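Local coordinates for immunomodulatory active chitinase (Trichuris suis, PDB 6G9C), which probably binds and hydrolyses chitin as a secreted family 18 glycoside hydrolase, and has immunomodulatory activity, at residues A[194-199]-A[246-251]. Residues are numbered along the deposited sequence; the frame is centred on the assembly and turned at random.
Sequences ANPKTV and FKMWNV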
loop_
_atom_site.group_PDB
_atom_site.type_symbol
_atom_site.label_atom_id
_atom_site.label_comp_id
_atom_site.label_asym_id
_atom_site.label_seq_id
_atom_site.Cartn_x
_atom_site.Cartn_y
_atom_site.Cartn_z
ATOM N N ALA A 194 -8.999 15.233 29.078
ATOM C CA ALA A 194 -9.964 16.326 29.087
ATOM C C ALA A 194 -10.208 16.893 30.486
ATOM O O ALA A 194 -11.055 17.774 30.642
ATOM C CB ALA A 194 -11.298 15.866 28.477
ATOM N N ASN A 195 -9.490 16.404 31.500
ATOM C CA ASN A 195 -9.653 16.876 32.874
ATOM C C ASN A 195 -8.725 18.068 33.084
ATOM O O ASN A 195 -7.500 17.896 33.031
ATOM C CB ASN A 195 -9.334 15.752 33.863
ATOM C CG ASN A 195 -9.500 16.162 35.337
ATOM O OD1 ASN A 195 -9.242 17.303 35.732
ATOM N ND2 ASN A 195 -9.897 15.200 36.161
ATOM N N PRO A 196 -9.250 19.275 33.313
ATOM C CA PRO A 196 -8.380 20.461 33.405
ATOM C C PRO A 196 -7.287 20.367 34.461
ATOM O O PRO A 196 -6.206 20.935 34.260
ATOM C CB PRO A 196 -9.373 21.586 33.728
ATOM C CG PRO A 196 -10.666 21.117 33.141
ATOM C CD PRO A 196 -10.683 19.626 33.333
ATOM N N LYS A 197 -7.538 19.692 35.589
ATOM C CA LYS A 197 -6.492 19.502 36.590
ATOM C C LYS A 197 -5.379 18.615 36.053
ATOM O O LYS A 197 -4.194 18.869 36.306
ATOM C CB LYS A 197 -7.076 18.893 37.862
ATOM C CG LYS A 197 -8.280 19.617 38.423
ATOM C CD LYS A 197 -7.868 20.694 39.413
ATOM C CE LYS A 197 -8.837 20.754 40.592
ATOM N NZ LYS A 197 -10.245 21.041 40.177
ATOM N N THR A 198 -5.749 17.560 35.327
ATOM C CA THR A 198 -4.759 16.682 34.711
ATOM C C THR A 198 -3.971 17.417 33.636
ATOM O O THR A 198 -2.749 17.253 33.531
ATOM C CB THR A 198 -5.455 15.448 34.131
ATOM O OG1 THR A 198 -6.166 14.781 35.181
ATOM C CG2 THR A 198 -4.449 14.488 33.514
ATOM N N VAL A 199 -4.656 18.242 32.836
ATOM C CA VAL A 199 -3.976 19.039 31.814
ATOM C C VAL A 199 -2.959 19.966 32.464
ATOM O O VAL A 199 -1.810 20.069 32.022
ATOM C CB VAL A 199 -5.002 19.833 30.980
ATOM C CG1 VAL A 199 -4.298 20.766 30.005
ATOM C CG2 VAL A 199 -5.943 18.907 30.253
ATOM N N PHE A 246 -17.965 19.783 38.664
ATOM C CA PHE A 246 -18.050 19.189 37.335
ATOM C C PHE A 246 -18.365 20.198 36.238
ATOM O O PHE A 246 -18.656 19.787 35.107
ATOM C CB PHE A 246 -19.101 18.075 37.318
ATOM C CG PHE A 246 -18.720 16.879 38.128
ATOM C CD1 PHE A 246 -17.435 16.365 38.062
ATOM C CD2 PHE A 246 -19.640 16.272 38.964
ATOM C CE1 PHE A 246 -17.077 15.261 38.811
ATOM C CE2 PHE A 246 -19.290 15.170 39.718
ATOM C CZ PHE A 246 -18.007 14.664 39.646
ATOM N N LYS A 247 -18.305 21.502 36.539
ATOM C CA LYS A 247 -18.713 22.518 35.569
ATOM C C LYS A 247 -17.895 22.458 34.279
ATOM O O LYS A 247 -18.405 22.815 33.210
ATOM C CB LYS A 247 -18.610 23.913 36.189
ATOM C CG LYS A 247 -19.682 24.221 37.229
ATOM C CD LYS A 247 -21.082 24.231 36.619
ATOM C CE LYS A 247 -22.159 24.153 37.702
ATOM N NZ LYS A 247 -23.532 23.932 37.149
ATOM N N MET A 248 -16.636 22.017 34.352
ATOM C CA MET A 248 -15.772 21.907 33.180
ATOM C C MET A 248 -15.806 20.526 32.546
ATOM O O MET A 248 -15.206 20.327 31.480
ATOM C CB MET A 248 -14.321 22.236 33.551
ATOM C CG MET A 248 -14.150 23.483 34.389
ATOM S SD MET A 248 -13.687 24.901 33.384
ATOM C CE MET A 248 -12.146 24.371 32.645
ATOM N N TRP A 249 -16.486 19.567 33.168
ATOM C CA TRP A 249 -16.418 18.177 32.722
ATOM C C TRP A 249 -17.433 17.942 31.601
ATOM O O TRP A 249 -18.425 17.227 31.744
ATOM C CB TRP A 249 -16.636 17.238 33.902
ATOM C CG TRP A 249 -15.435 17.151 34.821
ATOM C CD1 TRP A 249 -14.571 18.161 35.141
ATOM C CD2 TRP A 249 -14.968 15.992 35.517
ATOM N NE1 TRP A 249 -13.598 17.703 35.997
ATOM C CE2 TRP A 249 -13.816 16.373 36.241
ATOM C CE3 TRP A 249 -15.410 14.667 35.599
ATOM C CZ2 TRP A 249 -13.106 15.478 37.038
ATOM C CZ3 TRP A 249 -14.703 13.779 36.390
ATOM C CH2 TRP A 249 -13.561 14.189 37.101
ATOM N N ASN A 250 -17.144 18.553 30.457
ATOM C CA ASN A 250 -17.986 18.422 29.276
ATOM C C ASN A 250 -17.160 18.830 28.063
ATOM O O ASN A 250 -16.058 19.366 28.192
ATOM C CB ASN A 250 -19.269 19.261 29.407
ATOM C CG ASN A 250 -18.990 20.707 29.765
ATOM O OD1 ASN A 250 -18.581 21.501 28.912
ATOM N ND2 ASN A 250 -19.211 21.064 31.036
ATOM N N VAL A 251 -17.711 18.560 26.879
ATOM C CA VAL A 251 -16.973 18.779 25.635
ATOM C C VAL A 251 -16.659 20.257 25.459
ATOM O O VAL A 251 -15.528 20.638 25.134
ATOM C CB VAL A 251 -17.766 18.230 24.434
ATOM C CG1 VAL A 251 -17.133 18.699 23.128
ATOM C CG2 VAL A 251 -17.849 16.708 24.490
HETATM O O HOH W 1 -11.159 18.739 37.287
#
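The N-cap of helix 196-202, residue N195, faces W249 in the turn that leads into helix 251-261, and a water joins the two side chains. N195 OD1 accepts from the backbone N of K197 at 2.9 Å, the capping bond, and also from the water. That water lies in the indole plane at the ring edge and takes the N-H of W249, its oxygen 2.9 Å from NE1. The N195 amide is carried out to the indole by a chi1 of -179°, ND2 coming obliquely to 3.3 Å from W249 CZ2; amide and ring planes are 62° apart. In this TIM-barrel domain of glycosyl hydrolase family 18, the contact joins the start of helix 196-202, which follows barrel strand 187-193, to the loop between strand 214-218 and helix 251-261. Beside the polar bridge, P196 CG rests 3.6 Å from M248 CE, the methyl brought there by bends at chi2 and chi3, and both side chains touch Y257. F246 to W249 form a type I beta turn, and F246 CD1 sits over one face of the indole, 3.5 Å above the ring plane and offset toward the rim. N250 caps helix 251-261 through OD1 to Q253 N, while its ND2 donates to K247 O.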